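PDB 2PY5: DNA polymerase, which replicates the phage genome from a protein primer, coupling highly processive, strand-displacing DNA synthesis to a proofreading 3'-5' exonuclease. Local coordinates for residues S36-G41 against E161-I166; N72-N77 against N88-I93; K220-A225 against L283-I288; I504-K507 against K512-E515. The protein carries 2 engineered substitutions. All blocks are in the same frame, centred on the assembly; numbering follows the deposited sequence.

Interaction 1. Residues S36-G41 against E161-I166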
# COMPACT_ATOMS: atom_id res chain seq x y z
N SER F 36 -20.48 -23.99 2.28
CA SER F 36 -20.79 -25.35 1.85
C SER F 36 -21.09 -25.45 0.34
O SER F 36 -21.02 -26.54 -0.23
CB SER F 36 -21.97 -25.93 2.66
OG SER F 36 -23.23 -25.53 2.14
N GLU F 37 -21.44 -24.33 -0.29
CA GLU F 37 -21.69 -24.29 -1.73
C GLU F 37 -20.40 -23.91 -2.46
O GLU F 37 -19.97 -22.74 -2.42
CB GLU F 37 -22.77 -23.27 -2.09
CG GLU F 37 -23.11 -23.26 -3.57
CD GLU F 37 -23.81 -22.00 -4.04
OE1 GLU F 37 -24.47 -21.33 -3.21
OE2 GLU F 37 -23.71 -21.70 -5.24
N TYR F 38 -19.79 -24.89 -3.11
CA TYR F 38 -18.52 -24.66 -3.76
C TYR F 38 -18.31 -25.68 -4.87
O TYR F 38 -18.94 -26.73 -4.89
CB TYR F 38 -17.38 -24.70 -2.73
CG TYR F 38 -16.91 -26.10 -2.41
CD1 TYR F 38 -15.80 -26.63 -3.05
CD2 TYR F 38 -17.57 -26.88 -1.49
CE1 TYR F 38 -15.36 -27.88 -2.79
CE2 TYR F 38 -17.14 -28.16 -1.22
CZ TYR F 38 -16.03 -28.66 -1.88
OH TYR F 38 -15.58 -29.93 -1.62
N LYS F 39 -17.42 -25.34 -5.80
CA LYS F 39 -17.06 -26.26 -6.86
C LYS F 39 -15.63 -26.01 -7.32
O LYS F 39 -15.20 -24.86 -7.45
CB LYS F 39 -18.02 -26.13 -8.03
CG LYS F 39 -17.76 -27.20 -9.12
CD LYS F 39 -18.92 -27.43 -10.06
CE LYS F 39 -18.55 -28.43 -11.17
NZ LYS F 39 -18.45 -29.86 -10.69
N ILE F 40 -14.91 -27.10 -7.54
CA ILE F 40 -13.58 -27.06 -8.13
C ILE F 40 -13.58 -27.92 -9.39
O ILE F 40 -14.09 -29.05 -9.37
CB ILE F 40 -12.52 -27.54 -7.12
CG1 ILE F 40 -12.40 -26.53 -5.98
CG2 ILE F 40 -11.16 -27.77 -7.79
CD1 ILE F 40 -11.76 -27.07 -4.73
N GLY F 41 -13.02 -27.39 -10.47
CA GLY F 41 -12.98 -28.08 -11.76
C GLY F 41 -11.72 -27.74 -12.53
O GLY F 41 -10.90 -26.94 -12.08
N GLU F 161 -4.75 -33.59 -3.15
CA GLU F 161 -3.88 -32.60 -2.50
C GLU F 161 -4.02 -31.20 -3.14
O GLU F 161 -4.14 -30.19 -2.44
CB GLU F 161 -2.42 -33.07 -2.57
CG GLU F 161 -2.13 -34.34 -1.76
CD GLU F 161 -2.41 -35.66 -2.50
OE1 GLU F 161 -2.90 -35.66 -3.65
OE2 GLU F 161 -2.15 -36.72 -1.90
N GLU F 162 -4.02 -31.15 -4.47
CA GLU F 162 -4.24 -29.90 -5.20
C GLU F 162 -5.63 -29.34 -4.92
O GLU F 162 -5.80 -28.13 -4.72
CB GLU F 162 -4.06 -30.14 -6.70
CG GLU F 162 -2.63 -30.43 -7.09
CD GLU F 162 -2.51 -31.05 -8.48
OE1 GLU F 162 -3.53 -31.46 -9.07
OE2 GLU F 162 -1.38 -31.12 -8.98
N TYR F 163 -6.63 -30.22 -4.92
CA TYR F 163 -8.03 -29.87 -4.64
C TYR F 163 -8.16 -29.23 -3.26
O TYR F 163 -8.84 -28.22 -3.10
CB TYR F 163 -8.88 -31.14 -4.74
CG TYR F 163 -10.39 -30.96 -4.65
CD1 TYR F 163 -11.19 -31.02 -5.78
CD2 TYR F 163 -11.02 -30.79 -3.40
CE1 TYR F 163 -12.58 -30.90 -5.69
CE2 TYR F 163 -12.40 -30.65 -3.31
CZ TYR F 163 -13.17 -30.71 -4.46
OH TYR F 163 -14.54 -30.59 -4.36
N ALA F 164 -7.51 -29.83 -2.28
CA ALA F 164 -7.53 -29.33 -0.90
C ALA F 164 -6.89 -27.94 -0.80
O ALA F 164 -7.40 -27.08 -0.07
CB ALA F 164 -6.83 -30.32 0.03
N TYR F 165 -5.79 -27.73 -1.51
CA TYR F 165 -5.14 -26.41 -1.52
C TYR F 165 -6.05 -25.34 -2.12
O TYR F 165 -6.14 -24.23 -1.60
CB TYR F 165 -3.83 -26.44 -2.32
CG TYR F 165 -2.59 -26.86 -1.55
CD1 TYR F 165 -2.22 -26.20 -0.38
CD2 TYR F 165 -1.78 -27.88 -2.03
CE1 TYR F 165 -1.07 -26.58 0.31
CE2 TYR F 165 -0.63 -28.26 -1.34
CZ TYR F 165 -0.28 -27.60 -0.17
OH TYR F 165 0.86 -27.98 0.51
N ILE F 166 -6.70 -25.67 -3.23
CA ILE F 166 -7.57 -24.73 -3.91
C ILE F 166 -8.78 -24.40 -3.03
O ILE F 166 -9.14 -23.23 -2.88
CB ILE F 166 -8.03 -25.30 -5.30
CG1 ILE F 166 -6.81 -25.49 -6.22
CG2 ILE F 166 -9.07 -24.36 -5.95
CD1 ILE F 166 -7.07 -26.45 -7.40
O HOH W 1 -15.95 -29.67 -6.47
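Ile40 and Tyr163 mark the closest backbone approach of this pair, their CA atoms 7.1 Å apart, where strand 38-41 runs beside the first turns of helix 160-182. The short axes of strand 38-41 and helix 161-166 come within 9.6 Å and make an angle of 136° between their N-to-C directions. Strand 38-41 is the edge strand of the exonuclease domain's mixed sheet, and the helix lies against it. Tyr163 fills the space between them: with CG anti to the backbone N (chi1 -173°), its ring reaches out from the helix to the strand. Ile40 meets one face of that ring. Its CD1 stands 3.8 Å from the ring centroid of Tyr163 and 5° off the normal, a CH-pi contact, while CB and CG2 run on to the CD1-CE1 side of the Tyr163 ring. A branched aliphatic suits this place: the branch ending in CD1 serves two partners, since Ile40 CG1 also touches Ile166 CG2 at 4.0 Å, while CG2 lies beside the ring. Ile166 in turn packs near Glu14, which is essential for exonucleolysis. Tyr38 comes from the opposite direction, and its OH lies in the plane of the Tyr163 ring at the edge, 3.0 Å from Tyr163 OH. A water joins Tyr163 OH to the strand, 2.7 Å from that oxygen, and accepts a bond from Ile40 N at 3.0 Å. A tyrosine therefore does double work here. Its face takes the apolar Ile40, and its hydroxyl, at the rim, gathers Tyr38 and the water, so that Ile40 N-H, on the edge strand, has the water as acceptor.

Interaction 2. Residues N72-N77 against N88-I93. With nucleotides of chain C.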
# COMPACT_ATOMS: atom_id res chain seq x y z
N ASN F 72 -8.79 -12.72 -21.54
CA ASN F 72 -8.39 -13.56 -22.67
C ASN F 72 -9.55 -14.45 -23.13
O ASN F 72 -9.77 -14.64 -24.31
CB ASN F 72 -7.17 -14.41 -22.32
CG ASN F 72 -5.85 -13.71 -22.60
OD1 ASN F 72 -5.30 -13.00 -21.73
ND2 ASN F 72 -5.36 -13.86 -23.80
N TRP F 73 -10.30 -15.01 -22.18
CA TRP F 73 -11.43 -15.87 -22.55
C TRP F 73 -12.55 -15.05 -23.18
O TRP F 73 -13.07 -15.41 -24.23
CB TRP F 73 -11.96 -16.62 -21.32
CG TRP F 73 -13.05 -17.62 -21.63
CD1 TRP F 73 -12.88 -18.96 -21.87
CD2 TRP F 73 -14.46 -17.37 -21.75
NE1 TRP F 73 -14.08 -19.55 -22.12
CE2 TRP F 73 -15.07 -18.60 -22.06
CE3 TRP F 73 -15.26 -16.23 -21.63
CZ2 TRP F 73 -16.45 -18.73 -22.25
CZ3 TRP F 73 -16.62 -16.35 -21.80
CH2 TRP F 73 -17.21 -17.60 -22.13
N LEU F 74 -12.90 -13.92 -22.54
CA LEU F 74 -13.99 -13.10 -23.02
C LEU F 74 -13.77 -12.72 -24.48
O LEU F 74 -14.65 -12.86 -25.29
CB LEU F 74 -14.16 -11.84 -22.14
CG LEU F 74 -14.72 -12.10 -20.75
CD1 LEU F 74 -14.48 -10.89 -19.86
CD2 LEU F 74 -16.21 -12.42 -20.80
N GLU F 75 -12.54 -12.27 -24.79
CA GLU F 75 -12.18 -11.81 -26.13
C GLU F 75 -12.26 -12.91 -27.19
O GLU F 75 -12.42 -12.60 -28.37
CB GLU F 75 -10.78 -11.20 -26.10
CG GLU F 75 -10.73 -9.85 -25.36
CD GLU F 75 -11.27 -8.71 -26.19
OE1 GLU F 75 -11.17 -8.77 -27.44
OE2 GLU F 75 -11.77 -7.72 -25.60
N ARG F 76 -12.13 -14.17 -26.78
CA ARG F 76 -12.21 -15.30 -27.71
C ARG F 76 -13.58 -15.96 -27.76
O ARG F 76 -13.80 -16.89 -28.54
CB ARG F 76 -11.15 -16.33 -27.34
CG ARG F 76 -9.72 -15.87 -27.60
CD ARG F 76 -8.77 -16.86 -27.04
NE ARG F 76 -7.38 -16.59 -27.43
CZ ARG F 76 -6.61 -15.69 -26.82
NH1 ARG F 76 -7.06 -14.97 -25.81
NH2 ARG F 76 -5.36 -15.52 -27.22
N ASN F 77 -14.50 -15.49 -26.94
CA ASN F 77 -15.78 -16.14 -26.75
C ASN F 77 -16.94 -15.17 -26.93
O ASN F 77 -18.01 -15.35 -26.33
CB ASN F 77 -15.81 -16.85 -25.41
CG ASN F 77 -15.04 -18.15 -25.44
OD1 ASN F 77 -15.59 -19.20 -25.81
ND2 ASN F 77 -13.76 -18.10 -25.08
N ASN F 88 -23.57 -8.60 -24.26
CA ASN F 88 -22.40 -9.36 -24.72
C ASN F 88 -21.14 -8.53 -24.80
O ASN F 88 -20.35 -8.64 -25.71
CB ASN F 88 -22.67 -10.06 -26.05
CG ASN F 88 -23.73 -11.09 -25.93
OD1 ASN F 88 -23.68 -11.95 -25.05
ND2 ASN F 88 -24.73 -11.02 -26.81
N THR F 89 -20.96 -7.69 -23.79
CA THR F 89 -19.72 -6.92 -23.63
C THR F 89 -19.30 -6.94 -22.17
O THR F 89 -20.07 -7.36 -21.30
CB THR F 89 -19.89 -5.46 -24.07
OG1 THR F 89 -20.75 -4.78 -23.15
CG2 THR F 89 -20.44 -5.35 -25.50
N TYR F 90 -18.09 -6.47 -21.91
CA TYR F 90 -17.58 -6.34 -20.55
C TYR F 90 -16.97 -4.95 -20.39
O TYR F 90 -16.49 -4.35 -21.35
CB TYR F 90 -16.56 -7.44 -20.19
CG TYR F 90 -15.27 -7.35 -20.96
CD1 TYR F 90 -14.15 -6.76 -20.40
CD2 TYR F 90 -15.18 -7.83 -22.25
CE1 TYR F 90 -12.98 -6.65 -21.09
CE2 TYR F 90 -13.99 -7.74 -22.98
CZ TYR F 90 -12.89 -7.15 -22.38
OH TYR F 90 -11.70 -7.01 -23.07
N ASN F 91 -17.09 -4.42 -19.18
CA ASN F 91 -16.49 -3.14 -18.78
C ASN F 91 -15.41 -3.46 -17.76
O ASN F 91 -15.40 -4.54 -17.15
CB ASN F 91 -17.56 -2.22 -18.18
CG ASN F 91 -17.06 -0.81 -17.88
OD1 ASN F 91 -16.07 -0.35 -18.46
ND2 ASN F 91 -17.75 -0.11 -17.00
N THR F 92 -14.45 -2.54 -17.59
CA THR F 92 -13.41 -2.71 -16.60
C THR F 92 -13.15 -1.41 -15.85
O THR F 92 -13.45 -0.34 -16.35
CB THR F 92 -12.06 -3.16 -17.24
OG1 THR F 92 -11.70 -2.24 -18.27
CG2 THR F 92 -12.18 -4.52 -17.86
N ILE F 93 -12.60 -1.55 -14.65
CA ILE F 93 -11.91 -0.45 -13.95
C ILE F 93 -10.48 -0.90 -13.74
O ILE F 93 -10.20 -1.68 -12.85
CB ILE F 93 -12.56 -0.08 -12.59
CG1 ILE F 93 -14.01 0.30 -12.79
CG2 ILE F 93 -11.76 1.03 -11.94
CD1 ILE F 93 -14.76 0.50 -11.48
P DG C 2 -17.99 8.23 -8.80
OP1 DG C 2 -18.42 9.00 -7.61
OP2 DG C 2 -17.00 8.82 -9.73
O5' DG C 2 -17.47 6.78 -8.33
C5' DG C 2 -18.32 6.04 -7.46
C4' DG C 2 -17.86 4.63 -7.13
O4' DG C 2 -18.28 3.73 -8.16
C3' DG C 2 -16.37 4.37 -6.99
O3' DG C 2 -16.24 3.52 -5.89
C2' DG C 2 -15.94 3.66 -8.26
C1' DG C 2 -17.21 2.87 -8.52
N9 DG C 2 -17.51 2.54 -9.90
C8 DG C 2 -17.23 3.27 -11.03
N7 DG C 2 -17.68 2.72 -12.12
C5 DG C 2 -18.31 1.56 -11.66
C6 DG C 2 -18.97 0.54 -12.38
O6 DG C 2 -19.15 0.49 -13.60
N1 DG C 2 -19.47 -0.45 -11.54
C2 DG C 2 -19.33 -0.48 -10.17
N2 DG C 2 -19.87 -1.53 -9.52
N3 DG C 2 -18.70 0.47 -9.49
C4 DG C 2 -18.22 1.44 -10.30
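In the exonuclease domain, helix 63-76 packs against strand 89-94 of the mixed sheet, and Tyr90 is the residue that meets it, touching both Leu74 and Glu75. The strand starts with a G1 beta bulge, Asn88 and Thr89 both facing Cys106, and continues to Ile93, which is involved in binding template-primer structures. There Ile93 CD1 lies 3.7 Å from C5 of the base of DG2 of chain C. Tyr90 holds its ring toward the helix with CG between the backbone N and the carbonyl carbon (chi1 67°). Leu74 covers one face: its CD1 is 3.8 Å from Tyr90 CG, offset toward the rim, in a CH-pi contact. Leucine is apt here because the site is buried, with Met48, Phe79 and Ile105 around the same side chain. Trp81 also meets Tyr90 edge-to-face, and Pro404 packs on it. The polar end of the tyrosine is served by Glu75, whose chain is bent at chi2 (-78°) to bring the carboxylate round to the ring edge. The carboxylate stands nearly upright to the ring, the planes 83° apart, and Tyr90 OH donates to the anti lone pair of Glu75 OE2 at 2.6 Å.

Interaction 3. Residues K220-A225 against L283-I288. With nucleotides of chain C.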
# COMPACT_ATOMS: atom_id res chain seq x y z
N LYS F 220 -4.46 20.41 -8.56
CA LYS F 220 -3.19 20.10 -9.19
C LYS F 220 -2.02 20.82 -8.48
O LYS F 220 -0.99 20.21 -8.23
CB LYS F 220 -3.23 20.47 -10.68
CG LYS F 220 -1.97 20.12 -11.44
CD LYS F 220 -2.18 20.25 -12.97
N GLU F 221 -2.21 22.09 -8.14
CA GLU F 221 -1.18 22.83 -7.38
C GLU F 221 -0.93 22.23 -6.00
O GLU F 221 0.21 22.03 -5.59
CB GLU F 221 -1.55 24.32 -7.24
CG GLU F 221 -1.59 25.06 -8.56
CD GLU F 221 -1.73 26.57 -8.40
OE1 GLU F 221 -1.58 27.27 -9.43
OE2 GLU F 221 -1.95 27.06 -7.27
N VAL F 222 -2.01 21.92 -5.29
CA VAL F 222 -1.88 21.29 -3.98
C VAL F 222 -1.09 19.98 -4.12
O VAL F 222 -0.22 19.68 -3.31
CB VAL F 222 -3.27 21.04 -3.33
CG1 VAL F 222 -3.13 20.29 -2.00
CG2 VAL F 222 -4.00 22.38 -3.10
N ARG F 223 -1.40 19.21 -5.16
CA ARG F 223 -0.84 17.89 -5.35
C ARG F 223 0.68 17.92 -5.57
O ARG F 223 1.38 16.97 -5.22
CB ARG F 223 -1.55 17.19 -6.50
CG ARG F 223 -1.08 15.75 -6.83
CD ARG F 223 -1.96 15.10 -7.91
NE ARG F 223 -3.35 15.20 -7.48
CZ ARG F 223 -3.89 14.47 -6.52
NH1 ARG F 223 -3.23 13.44 -5.99
NH2 ARG F 223 -5.13 14.73 -6.15
N TYR F 224 1.18 19.02 -6.12
CA TYR F 224 2.63 19.15 -6.27
C TYR F 224 3.36 19.04 -4.92
O TYR F 224 4.53 18.70 -4.88
CB TYR F 224 3.04 20.48 -6.92
CG TYR F 224 2.57 20.71 -8.34
CD1 TYR F 224 2.05 21.93 -8.71
CD2 TYR F 224 2.66 19.72 -9.30
CE1 TYR F 224 1.62 22.18 -9.99
CE2 TYR F 224 2.23 19.96 -10.61
CZ TYR F 224 1.71 21.18 -10.94
OH TYR F 224 1.28 21.44 -12.25
N ALA F 225 2.65 19.37 -3.83
CA ALA F 225 3.20 19.33 -2.51
C ALA F 225 2.99 18.00 -1.79
O ALA F 225 3.38 17.87 -0.62
CB ALA F 225 2.59 20.50 -1.65
N LEU F 283 -1.80 27.75 7.89
CA LEU F 283 -1.07 26.75 7.11
C LEU F 283 -0.99 27.21 5.67
O LEU F 283 -1.88 27.87 5.16
CB LEU F 283 -1.74 25.38 7.15
CG LEU F 283 -1.87 24.70 8.51
CD1 LEU F 283 -2.54 23.35 8.37
CD2 LEU F 283 -0.52 24.57 9.24
N HIS F 284 0.08 26.83 4.98
CA HIS F 284 0.18 27.20 3.58
C HIS F 284 1.04 26.24 2.79
O HIS F 284 1.79 25.47 3.35
CB HIS F 284 0.67 28.65 3.39
CG HIS F 284 2.14 28.87 3.65
ND1 HIS F 284 2.67 29.03 4.91
CD2 HIS F 284 3.17 29.05 2.79
CE1 HIS F 284 3.97 29.24 4.82
NE2 HIS F 284 4.30 29.26 3.54
N ILE F 285 0.88 26.33 1.48
CA ILE F 285 1.76 25.66 0.50
C ILE F 285 2.39 26.79 -0.29
O ILE F 285 1.68 27.66 -0.79
CB ILE F 285 0.96 24.68 -0.40
CG1 ILE F 285 0.50 23.47 0.42
CG2 ILE F 285 1.84 24.20 -1.60
CD1 ILE F 285 -0.52 22.57 -0.29
N GLN F 286 3.72 26.77 -0.38
CA GLN F 286 4.51 27.82 -1.04
C GLN F 286 5.16 27.22 -2.28
O GLN F 286 5.85 26.21 -2.17
CB GLN F 286 5.57 28.35 -0.09
CG GLN F 286 6.48 29.45 -0.65
CD GLN F 286 5.76 30.78 -0.83
OE1 GLN F 286 5.33 31.41 0.16
NE2 GLN F 286 5.64 31.23 -2.08
N HIS F 287 4.95 27.84 -3.43
CA HIS F 287 5.73 27.56 -4.64
C HIS F 287 6.98 28.42 -4.56
O HIS F 287 6.90 29.66 -4.49
CB HIS F 287 4.92 27.89 -5.90
CG HIS F 287 5.60 27.53 -7.19
ND1 HIS F 287 5.15 27.99 -8.41
CD2 HIS F 287 6.70 26.77 -7.46
CE1 HIS F 287 5.93 27.53 -9.38
NE2 HIS F 287 6.87 26.78 -8.83
N ILE F 288 8.14 27.76 -4.59
CA ILE F 288 9.44 28.40 -4.41
C ILE F 288 10.38 27.82 -5.46
O ILE F 288 10.32 26.63 -5.73
CB ILE F 288 10.00 28.17 -2.97
CG1 ILE F 288 11.40 28.77 -2.78
CG2 ILE F 288 10.00 26.68 -2.59
CD1 ILE F 288 11.83 28.85 -1.32
P DT C 6 -0.65 10.99 -7.35
OP1 DT C 6 -0.36 12.41 -7.10
OP2 DT C 6 -1.86 10.54 -8.10
O5' DT C 6 0.60 10.33 -8.12
C5' DT C 6 1.93 10.67 -7.77
C4' DT C 6 2.87 9.97 -8.74
O4' DT C 6 2.84 8.56 -8.42
C3' DT C 6 2.48 10.10 -10.22
O3' DT C 6 3.63 10.32 -11.06
C2' DT C 6 1.81 8.77 -10.53
C1' DT C 6 2.55 7.81 -9.59
N1 DT C 6 1.79 6.56 -9.19
C2 DT C 6 2.46 5.35 -9.23
O2 DT C 6 3.63 5.25 -9.57
N3 DT C 6 1.70 4.26 -8.85
C4 DT C 6 0.38 4.25 -8.45
O4 DT C 6 -0.20 3.22 -8.14
C5 DT C 6 -0.26 5.55 -8.43
C7 DT C 6 -1.70 5.69 -8.02
C6 DT C 6 0.46 6.62 -8.79
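Ala225 and Ile285 bring the two backbones nearest, their CA atoms 7.2 Å apart, where the end of helix 216-223 and the residues just after it lie against strand 283-294. Within 283-288, Ile285 alone touches the helix-end segment, and it meets two small side chains. Its CD1 reaches Val222 CG1 at 3.9 Å, the two side chains crossing at about a right angle, and its CG2 lies 3.8 Å from Ala225 CB. CG2 sits anti to the backbone N while CG1 sits beside it (chi1 -70°), which spreads the two arms over both partners. Alanine fits beside the strand because a single methyl suffices for contact, and Val222 also packs on Thr427, Pro428 and Val431 of helix 427-447. The CB of Arg223 points away from the strand, and its guanidinium meets the DNA. Its NH1 donates to OP1 of DT6 of chain C at 3.2 Å, almost straight at 172°, with OP1 in the guanidinium plane; NH1 also bonds Ala394 O, and Asp219 salt-bridges NH2. The helix thus has two unlike sides. Wholly apolar contacts, without direction, seat the helix end and the residues after it on the strand, while a held arginine presents its charge to the DNA backbone, as befits a region involved in DNA binding.

Interaction 4. Residues I504-K507 against K512-E515. With EDO (1,2-ethanediol), chain Y.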
# COMPACT_ATOMS: atom_id res chain seq x y z
N ILE F 504 19.18 -9.54 15.59
CA ILE F 504 18.41 -8.87 16.66
C ILE F 504 18.41 -9.72 17.94
O ILE F 504 18.16 -10.91 17.90
CB ILE F 504 16.96 -8.62 16.19
CG1 ILE F 504 16.95 -7.66 15.00
CG2 ILE F 504 16.10 -8.09 17.34
CD1 ILE F 504 15.55 -7.43 14.37
N TYR F 505 18.67 -9.07 19.08
CA TYR F 505 18.61 -9.70 20.38
C TYR F 505 17.18 -10.14 20.71
O TYR F 505 16.26 -9.33 20.62
CB TYR F 505 19.08 -8.73 21.45
CG TYR F 505 20.57 -8.48 21.51
CD1 TYR F 505 21.08 -7.20 21.28
CD2 TYR F 505 21.46 -9.49 21.86
CE1 TYR F 505 22.45 -6.95 21.37
CE2 TYR F 505 22.82 -9.25 21.95
CZ TYR F 505 23.31 -7.98 21.70
OH TYR F 505 24.66 -7.74 21.81
N MET F 506 17.02 -11.42 21.04
CA MET F 506 15.73 -12.00 21.40
C MET F 506 15.86 -12.76 22.71
O MET F 506 16.94 -13.22 23.07
CB MET F 506 15.25 -12.97 20.32
CG MET F 506 15.16 -12.39 18.93
SD MET F 506 13.89 -11.13 18.72
CE MET F 506 12.39 -12.12 18.64
N LYS F 507 14.74 -12.91 23.40
CA LYS F 507 14.70 -13.67 24.63
C LYS F 507 13.47 -14.58 24.65
O LYS F 507 12.42 -14.22 24.10
CB LYS F 507 14.70 -12.74 25.84
CG LYS F 507 13.58 -11.74 25.90
CD LYS F 507 13.60 -11.04 27.24
CE LYS F 507 12.75 -9.81 27.23
NZ LYS F 507 12.68 -9.20 28.57
N LYS F 512 8.26 -18.77 24.10
CA LYS F 512 8.16 -18.02 22.85
C LYS F 512 9.28 -16.98 22.80
O LYS F 512 9.72 -16.49 23.83
CB LYS F 512 6.80 -17.35 22.73
CG LYS F 512 5.62 -18.29 22.98
CD LYS F 512 4.30 -17.60 22.70
CE LYS F 512 3.11 -18.41 23.22
NZ LYS F 512 3.19 -18.67 24.70
N LEU F 513 9.73 -16.66 21.59
CA LEU F 513 10.81 -15.69 21.41
C LEU F 513 10.21 -14.30 21.24
O LEU F 513 9.35 -14.09 20.38
CB LEU F 513 11.65 -16.01 20.17
CG LEU F 513 12.99 -16.75 20.21
CD1 LEU F 513 13.82 -16.22 19.04
CD2 LEU F 513 13.74 -16.61 21.52
N VAL F 514 10.69 -13.36 22.04
CA VAL F 514 10.31 -11.96 21.92
C VAL F 514 11.56 -11.10 21.94
O VAL F 514 12.65 -11.60 22.25
CB VAL F 514 9.36 -11.53 23.04
CG1 VAL F 514 8.09 -12.39 23.02
CG2 VAL F 514 10.07 -11.62 24.39
N GLU F 515 11.41 -9.82 21.64
CA GLU F 515 12.55 -8.90 21.59
C GLU F 515 13.24 -8.83 22.94
O GLU F 515 12.59 -8.75 23.99
CB GLU F 515 12.14 -7.50 21.10
CG GLU F 515 11.91 -7.43 19.61
CD GLU F 515 10.59 -8.03 19.16
OE1 GLU F 515 9.69 -8.23 19.99
OE2 GLU F 515 10.45 -8.28 17.95
C1 EDO Y . 11.61 -6.49 15.66
O1 EDO Y . 12.29 -7.70 16.02
C2 EDO Y . 11.89 -6.14 14.20
O2 EDO Y . 11.57 -7.23 13.32
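Lys512 begins the second strand, its carbonyl O close to Lys507 O, while its side-chain end leads away and its NZ bonds to Asp510 O. Leu513 comes next. Its CD1 lies 3.8 Å from Met506 CB, the two side chains crossing at about a right angle, and its CD2 rests against the backbone carbonyl of Lys507. Its CA also makes a CA-H...O contact with Lys507 O. Leucine, itself exposed, gives the stem of Met506 an apolar neighbour. Val514 is the pivot of the pairing: it forms a hydrogen-bonded antiparallel pair with Lys507, donating N to Lys507 O at 2.8 Å and accepting through its O from Lys507 N at 2.7 Å, both nearly straight. Its CG2 packs on Lys507 CG at 3.8 Å, these two side chains sharing a face of the sheet. Lys507 runs extended beyond CG, its CE 3.4 Å from Glu515 O, to a salt bridge with Asp520; a long aliphatic stem suits a residue that must pack and still deliver its charge. Glu515 is paired with Met506 without hydrogen bonds, CA to CA 4.4 Å, and their side chains diverge. The flexible methionine, bent at chi2 and chi3, brings Met506 SD to 3.9 Å from Glu515 CA and its CE against the Val514 carbonyl. Glu515 OE2 accepts from O1 of a 1,2-ethanediol, probably from the crystallisation liquor, at 2.7 Å, and Lys525 also bonds that molecule. This is an antiparallel beta hairpin, strand 499-509 turning into 512-515 within a polymerization-domain sheet.

Interactions 1 and 2 share the mixed sheet of the exonuclease domain, one at edge strand 38-41 and the other on strand 89-94, their centres 26 Å apart; in sequence interaction 2 is nested inside the loop that interaction 1 closes. Interactions 3 and 4 follow in series and use other sheets: interaction 3 seats helix 216-223 on strand 283-294, joining the linking region to the polymerization region, while interaction 4 is a hairpin of a separate antiparallel sheet. Interactions 1 and 3, centres about 53 Å apart, lie on opposite sides of the chain's centre; so do interactions 2 and 4, about 52 Å apart. The exonuclease region, through Ile93, and the linking region, through Arg223, touch the same DNA strand.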